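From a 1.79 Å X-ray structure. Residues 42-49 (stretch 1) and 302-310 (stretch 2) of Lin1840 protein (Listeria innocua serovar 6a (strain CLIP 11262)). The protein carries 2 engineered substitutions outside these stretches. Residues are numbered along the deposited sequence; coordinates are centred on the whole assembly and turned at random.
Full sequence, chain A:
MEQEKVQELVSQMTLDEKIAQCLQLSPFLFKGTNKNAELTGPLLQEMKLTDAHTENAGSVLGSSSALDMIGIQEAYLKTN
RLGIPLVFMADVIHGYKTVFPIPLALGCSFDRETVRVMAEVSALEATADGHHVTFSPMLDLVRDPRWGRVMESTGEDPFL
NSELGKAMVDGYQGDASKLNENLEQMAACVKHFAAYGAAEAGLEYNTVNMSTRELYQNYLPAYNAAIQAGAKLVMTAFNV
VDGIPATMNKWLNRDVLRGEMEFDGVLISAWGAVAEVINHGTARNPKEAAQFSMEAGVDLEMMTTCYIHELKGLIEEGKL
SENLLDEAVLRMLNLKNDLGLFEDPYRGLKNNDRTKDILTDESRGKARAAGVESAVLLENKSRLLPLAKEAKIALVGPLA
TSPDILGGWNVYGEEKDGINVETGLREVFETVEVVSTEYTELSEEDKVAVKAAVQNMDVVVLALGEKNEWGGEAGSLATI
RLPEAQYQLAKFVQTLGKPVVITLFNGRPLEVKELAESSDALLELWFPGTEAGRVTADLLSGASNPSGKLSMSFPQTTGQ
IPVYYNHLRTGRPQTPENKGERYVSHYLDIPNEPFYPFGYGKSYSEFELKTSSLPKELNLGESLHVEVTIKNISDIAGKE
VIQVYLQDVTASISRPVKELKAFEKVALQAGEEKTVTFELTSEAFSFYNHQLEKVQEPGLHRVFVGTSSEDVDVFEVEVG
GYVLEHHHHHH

Stretch 1 42-49: PLLQEMKL
Stretch 2, residues 302-310: MMTTCYIHE

Stretch 1 carries the end of a helix that begins earlier in the chain; stretch 2 runs through a loop, with positive phi at M303, into the start of a helix that continues beyond it. In stretch 1, P42 to E46 keep helical torsions (phi/psi from -58/-43 at P42 to -64/-38 at E46), and the helix is kinked where the N of P42, lacking a proton, makes no bond to the turn before. E46 N bonds P42 O and M47 N bonds L43 O, both at 3.0 Å. M47 flattens to -83/-9, then K48 swings to positive phi, 59/42. This is a Schellman motif: K48 N reaches Q45 O at 3.1 Å and L49 N reaches L44 O at 2.9 Å, and L49 leaves in an extended conformation at -94/140.

In stretch 2, M302 is extended (-84/101), M303 turns to positive phi (66/23), and T304 is extended again (-132/169). T305, at -119/17, holds the N-cap position, although its side chain makes no capping bond. The helix starts at C306 (-63/-52); H309 N bonds T305 O at 3.1 Å and E310 N bonds C306 O at 2.9 Å. The backbones come nearest at M47 and T305, whose CA atoms lie 6.9 Å apart. The contact buries 336 Å², both sides summed.

The polar link uses the carbonyl of M47, left without a helical partner within its own stretch where the chain turns off. The CA-to-CB bond of H309 (chi1 -66°, m; chi2 -36°) points toward stretch 1, and its NE2 donates to M47 O at 3.1 Å, with a nearly straight N-H...O angle of 170°. The carbonyl therefore sits at the ring edge, near its plane. K48 NZ lies over one face of the same ring; the lysine side chain (m, t, p, then chi4 -103°) starts toward stretch 2 and brings its CB to 3.8 Å from H309 NE2. K48 O also approaches H309 CE1, at 3.3 Å.

M47 O has further neighbours. The CA-to-CB bond of T305 (chi1 62°, p) points toward stretch 1, and CG2 lies 3.5 Å from M47 O, while T305 OG1 holds a water at 3.0 Å. That water donates a weak hydrogen bond to M47 O at 3.3 Å, so a bridge supplements the direct histidine bond.

The apolar part centres on M47, the residue most covered by the partner stretch. Its CA-to-CB bond runs sideways, but the m, t, p side chain brings its end nearer: CE lies 3.5 Å from M303 O and 3.9 Å from T305 CG2, and SD lies 4.0 Å from M303 CE. M303, with all three chi angles m (-84°, -63°, -73°), likewise starts sideways and curls its end nearer. L43 (t, p), one helical turn before M47, extends this patch with CD2 4.3 Å from M303 CE. These thioether and methyl groups pack by van der Waals contact, beside the polar link at the helix end.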

ATOM      1  N   PRO A  42      38.291  17.272  -9.844  1.00 31.48           N
ATOM      2  CA  PRO A  42      37.821  15.902  -9.909  1.00 32.28           C
ATOM      3  C   PRO A  42      36.392  15.748 -10.485  1.00 33.34           C
ATOM      4  O   PRO A  42      36.141  14.857 -11.279  1.00 26.91           O
ATOM      5  CB  PRO A  42      37.913  15.442  -8.458  1.00 32.33           C
ATOM      6  CG  PRO A  42      39.048  16.278  -7.909  1.00 34.90           C
ATOM      7  CD  PRO A  42      38.774  17.626  -8.491  1.00 33.04           C
ATOM      8  N   LEU A  43      35.461  16.608 -10.086  1.00 24.15           N
ATOM      9  CA  LEU A  43      34.094  16.453 -10.542  1.00 24.10           C
ATOM     10  C   LEU A  43      33.927  16.898 -12.025  1.00 21.20           C
ATOM     11  O   LEU A  43      33.201  16.289 -12.779  1.00 20.09           O
ATOM     12  CB  LEU A  43      33.151  17.146  -9.552  1.00 23.74           C
ATOM     13  CG  LEU A  43      31.662  16.976  -9.762  1.00 27.75           C
ATOM     14  CD1 LEU A  43      31.285  15.497  -9.585  1.00 26.91           C
ATOM     15  CD2 LEU A  43      30.911  17.926  -8.817  1.00 29.53           C
ATOM     16  N   LEU A  44      34.610  17.938 -12.458  1.00 19.83           N
ATOM     17  CA  LEU A  44      34.629  18.257 -13.899  1.00 22.61           C
ATOM     18  C   LEU A  44      35.134  17.062 -14.725  1.00 23.56           C
ATOM     19  O   LEU A  44      34.564  16.766 -15.758  1.00 27.25           O
ATOM     20  CB  LEU A  44      35.474  19.511 -14.222  1.00 24.09           C
ATOM     21  CG  LEU A  44      34.933  20.903 -13.806  1.00 23.61           C
ATOM     22  CD1 LEU A  44      36.019  21.940 -13.902  1.00 25.39           C
ATOM     23  CD2 LEU A  44      33.766  21.360 -14.672  1.00 23.42           C
ATOM     24  N   GLN A  45      36.153  16.356 -14.238  1.00 22.80           N
ATOM     25  CA  GLN A  45      36.732  15.238 -14.983  1.00 24.71           C
ATOM     26  C   GLN A  45      35.739  14.084 -15.066  1.00 22.52           C
ATOM     27  O   GLN A  45      35.503  13.542 -16.130  1.00 26.10           O
ATOM     28  CB  GLN A  45      38.038  14.749 -14.353  1.00 31.71           C
ATOM     29  CG  GLN A  45      38.684  13.620 -15.196  1.00 31.69           C
ATOM     30  CD  GLN A  45      40.169  13.779 -15.253  1.00 48.69           C
ATOM     31  OE1 GLN A  45      40.702  14.564 -16.067  1.00 63.52           O
ATOM     32  NE2 GLN A  45      40.864  13.065 -14.379  1.00 53.04           N
ATOM     33  N   GLU A  46      35.137  13.756 -13.924  1.00 26.07           N
ATOM     34  CA  GLU A  46      34.196  12.643 -13.826  1.00 24.02           C
ATOM     35  C   GLU A  46      32.962  12.883 -14.659  1.00 22.35           C
ATOM     36  O   GLU A  46      32.485  11.952 -15.311  1.00 23.99           O
ATOM     37  CB  GLU A  46      33.841  12.350 -12.378  1.00 28.61           C
ATOM     38  CG  GLU A  46      32.596  11.497 -12.171  1.00 41.24           C
ATOM     39  CD  GLU A  46      32.129  11.476 -10.703  1.00 60.62           C
ATOM     40  OE1 GLU A  46      32.826  12.020  -9.800  1.00 50.71           O
ATOM     41  OE2 GLU A  46      31.030  10.921 -10.443  1.00 88.75           O
ATOM     42  N   MET A  47      32.481  14.126 -14.704  1.00 21.78           N
ATOM     43  CA  MET A  47      31.280  14.496 -15.544  1.00 18.76           C
ATOM     44  C   MET A  47      31.639  14.773 -17.002  1.00 18.93           C
ATOM     45  O   MET A  47      30.766  15.000 -17.819  1.00 18.11           O
ATOM     46  CB  MET A  47      30.601  15.711 -14.935  1.00 18.84           C
ATOM     47  CG  MET A  47      30.091  15.408 -13.504  1.00 21.24           C
ATOM     48  SD  MET A  47      29.151  16.744 -12.808  1.00 19.69           S
ATOM     49  CE  MET A  47      27.628  16.741 -13.725  1.00 18.00           C
ATOM     50  N   LYS A  48      32.944  14.841 -17.271  1.00 18.27           N
ATOM     51  CA  LYS A  48      33.513  15.142 -18.589  1.00 17.99           C
ATOM     52  C   LYS A  48      33.051  16.506 -19.095  1.00 19.06           C
ATOM     53  O   LYS A  48      32.729  16.688 -20.303  1.00 20.69           O
ATOM     54  CB  LYS A  48      33.222  13.980 -19.565  1.00 20.32           C
ATOM     55  CG  LYS A  48      33.887  12.670 -19.038  1.00 27.50           C
ATOM     56  CD  LYS A  48      33.400  11.374 -19.654  1.00 40.67           C
ATOM     57  CE  LYS A  48      33.504  11.342 -21.176  1.00 54.46           C
ATOM     58  NZ  LYS A  48      32.199  11.545 -21.897  1.00 52.80           N
ATOM     59  N   LEU A  49      33.039  17.474 -18.172  1.00 20.37           N
ATOM     60  CA  LEU A  49      32.603  18.838 -18.507  1.00 16.66           C
ATOM     61  C   LEU A  49      33.836  19.632 -18.869  1.00 17.69           C
ATOM     62  O   LEU A  49      34.863  19.502 -18.178  1.00 19.94           O
ATOM     63  CB  LEU A  49      31.885  19.541 -17.348  1.00 17.55           C
ATOM     64  CG  LEU A  49      30.540  18.919 -16.930  1.00 18.50           C
ATOM     65  CD1 LEU A  49      30.167  19.385 -15.526  1.00 20.93           C
ATOM     66  CD2 LEU A  49      29.562  19.315 -17.995  1.00 19.18           C
ATOM     67  N   MET A 302      19.155  18.455 -14.033  1.00 10.28           N
ATOM     68  CA  MET A 302      19.826  18.804 -12.814  1.00  7.93           C
ATOM     69  C   MET A 302      21.011  17.854 -12.526  1.00  8.76           C
ATOM     70  O   MET A 302      20.830  16.697 -12.082  1.00  7.41           O
ATOM     71  CB  MET A 302      18.825  18.730 -11.647  1.00  8.41           C
ATOM     72  CG  MET A 302      19.461  19.094 -10.317  1.00  9.65           C
ATOM     73  SD  MET A 302      18.381  19.029  -8.859  1.00  9.51           S
ATOM     74  CE  MET A 302      17.167  20.308  -9.212  1.00  8.41           C
ATOM     75  N   MET A 303      22.246  18.322 -12.816  1.00  9.31           N
ATOM     76  CA  MET A 303      23.507  17.611 -12.370  1.00  9.90           C
ATOM     77  C   MET A 303      23.826  16.251 -12.950  1.00  9.29           C
ATOM     78  O   MET A 303      24.621  15.492 -12.450  1.00 10.89           O
ATOM     79  CB  MET A 303      23.575  17.615 -10.867  1.00 11.18           C
ATOM     80  CG  MET A 303      24.176  18.923 -10.346  1.00 11.83           C
ATOM     81  SD  MET A 303      25.916  19.179 -10.887  1.00 13.61           S
ATOM     82  CE  MET A 303      26.767  17.987  -9.852  1.00 14.27           C
ATOM     83  N   THR A 304      23.265  16.000 -14.122  1.00  9.84           N
ATOM     84  CA  THR A 304      23.661  14.869 -14.995  1.00  9.17           C
ATOM     85  C   THR A 304      23.865  15.404 -16.416  1.00 10.44           C
ATOM     86  O   THR A 304      23.519  16.562 -16.705  1.00 10.73           O
ATOM     87  CB  THR A 304      22.683  13.639 -14.899  1.00  9.00           C
ATOM     88  OG1 THR A 304      21.308  14.070 -15.085  1.00  9.10           O
ATOM     89  CG2 THR A 304      22.856  12.999 -13.573  1.00  9.46           C
ATOM     90  N   THR A 305      24.440  14.534 -17.253  1.00 12.09           N
ATOM     91  CA  THR A 305      25.058  14.881 -18.476  1.00 13.33           C
ATOM     92  C   THR A 305      24.428  14.245 -19.698  1.00 12.46           C
ATOM     93  O   THR A 305      25.037  14.305 -20.735  1.00 16.20           O
ATOM     94  CB  THR A 305      26.540  14.535 -18.448  1.00 16.12           C
ATOM     95  OG1 THR A 305      26.701  13.133 -18.282  1.00 19.25           O
ATOM     96  CG2 THR A 305      27.265  15.216 -17.288  1.00 16.47           C
ATOM     97  N   CYS A 306      23.189  13.719 -19.642  1.00 13.00           N
ATOM     98  CA  CYS A 306      22.596  13.169 -20.785  1.00  9.96           C
ATOM     99  C   CYS A 306      22.383  14.210 -21.884  1.00 12.39           C
ATOM    100  O   CYS A 306      22.773  13.977 -23.031  1.00 13.58           O
ATOM    101  CB  CYS A 306      21.222  12.487 -20.474  1.00 11.03           C
ATOM    102  SG  CYS A 306      21.381  11.238 -19.197  1.00 14.17           S
ATOM    103  N   TYR A 307      21.739  15.336 -21.556  1.00  9.64           N
ATOM    104  CA  TYR A 307      21.540  16.383 -22.545  1.00 11.23           C
ATOM    105  C   TYR A 307      22.830  16.862 -23.137  1.00 12.54           C
ATOM    106  O   TYR A 307      23.012  16.868 -24.393  1.00 14.33           O
ATOM    107  CB  TYR A 307      20.748  17.577 -22.007  1.00 10.88           C
ATOM    108  CG  TYR A 307      19.214  17.353 -21.837  1.00 11.09           C
ATOM    109  CD1 TYR A 307      18.555  16.195 -22.309  1.00  9.49           C
ATOM    110  CD2 TYR A 307      18.444  18.306 -21.178  1.00 10.58           C
ATOM    111  CE1 TYR A 307      17.201  16.054 -22.184  1.00 10.98           C
ATOM    112  CE2 TYR A 307      17.080  18.175 -21.067  1.00 13.51           C
ATOM    113  CZ  TYR A 307      16.454  17.008 -21.531  1.00 10.94           C
ATOM    114  OH  TYR A 307      15.112  16.874 -21.472  1.00 12.04           O
ATOM    115  N   ILE A 308      23.728  17.268 -22.244  1.00 11.83           N
ATOM    116  CA  ILE A 308      24.982  17.891 -22.684  1.00 15.02           C
ATOM    117  C   ILE A 308      25.782  17.000 -23.664  1.00 17.21           C
ATOM    118  O   ILE A 308      26.278  17.476 -24.688  1.00 17.94           O
ATOM    119  CB  ILE A 308      25.722  18.445 -21.455  1.00 19.20           C
ATOM    120  CG1 ILE A 308      26.683  19.558 -21.875  1.00 26.37           C
ATOM    121  CG2 ILE A 308      26.453  17.390 -20.671  1.00 23.46           C
ATOM    122  CD1 ILE A 308      26.038  20.919 -21.944  1.00 30.82           C
ATOM    123  N   HIS A 309      25.861  15.703 -23.377  1.00 17.26           N
ATOM    124  CA  HIS A 309      26.651  14.789 -24.196  1.00 15.73           C
ATOM    125  C   HIS A 309      25.892  14.172 -25.384  1.00 15.36           C
ATOM    126  O   HIS A 309      26.530  13.800 -26.383  1.00 20.07           O
ATOM    127  CB  HIS A 309      27.308  13.717 -23.320  1.00 16.34           C
ATOM    128  CG  HIS A 309      28.342  14.256 -22.383  1.00 17.96           C
ATOM    129  ND1 HIS A 309      29.179  15.298 -22.712  1.00 23.80           N
ATOM    130  CD2 HIS A 309      28.655  13.915 -21.107  1.00 18.53           C
ATOM    131  CE1 HIS A 309      29.946  15.596 -21.670  1.00 23.84           C
ATOM    132  NE2 HIS A 309      29.655  14.762 -20.689  1.00 19.89           N
ATOM    133  N   GLU A 310      24.570  14.130 -25.345  1.00 13.21           N
ATOM    134  CA  GLU A 310      23.777  13.392 -26.392  1.00 15.93           C
ATOM    135  C   GLU A 310      22.836  14.182 -27.329  1.00 12.59           C
ATOM    136  O   GLU A 310      22.465  13.677 -28.440  1.00 15.69           O
ATOM    137  CB  GLU A 310      22.907  12.279 -25.753  1.00 14.23           C
ATOM    138  CG  GLU A 310      23.693  11.369 -24.851  1.00 15.03           C
ATOM    139  CD  GLU A 310      24.584  10.395 -25.572  1.00 18.72           C
ATOM    140  OE1 GLU A 310      24.534  10.271 -26.826  1.00 19.61           O
ATOM    141  OE2 GLU A 310      25.344   9.688 -24.859  1.00 24.99           O
TER
HETATM  142  O   HOH W   1      29.461  11.997 -17.846  1.00 32.01           O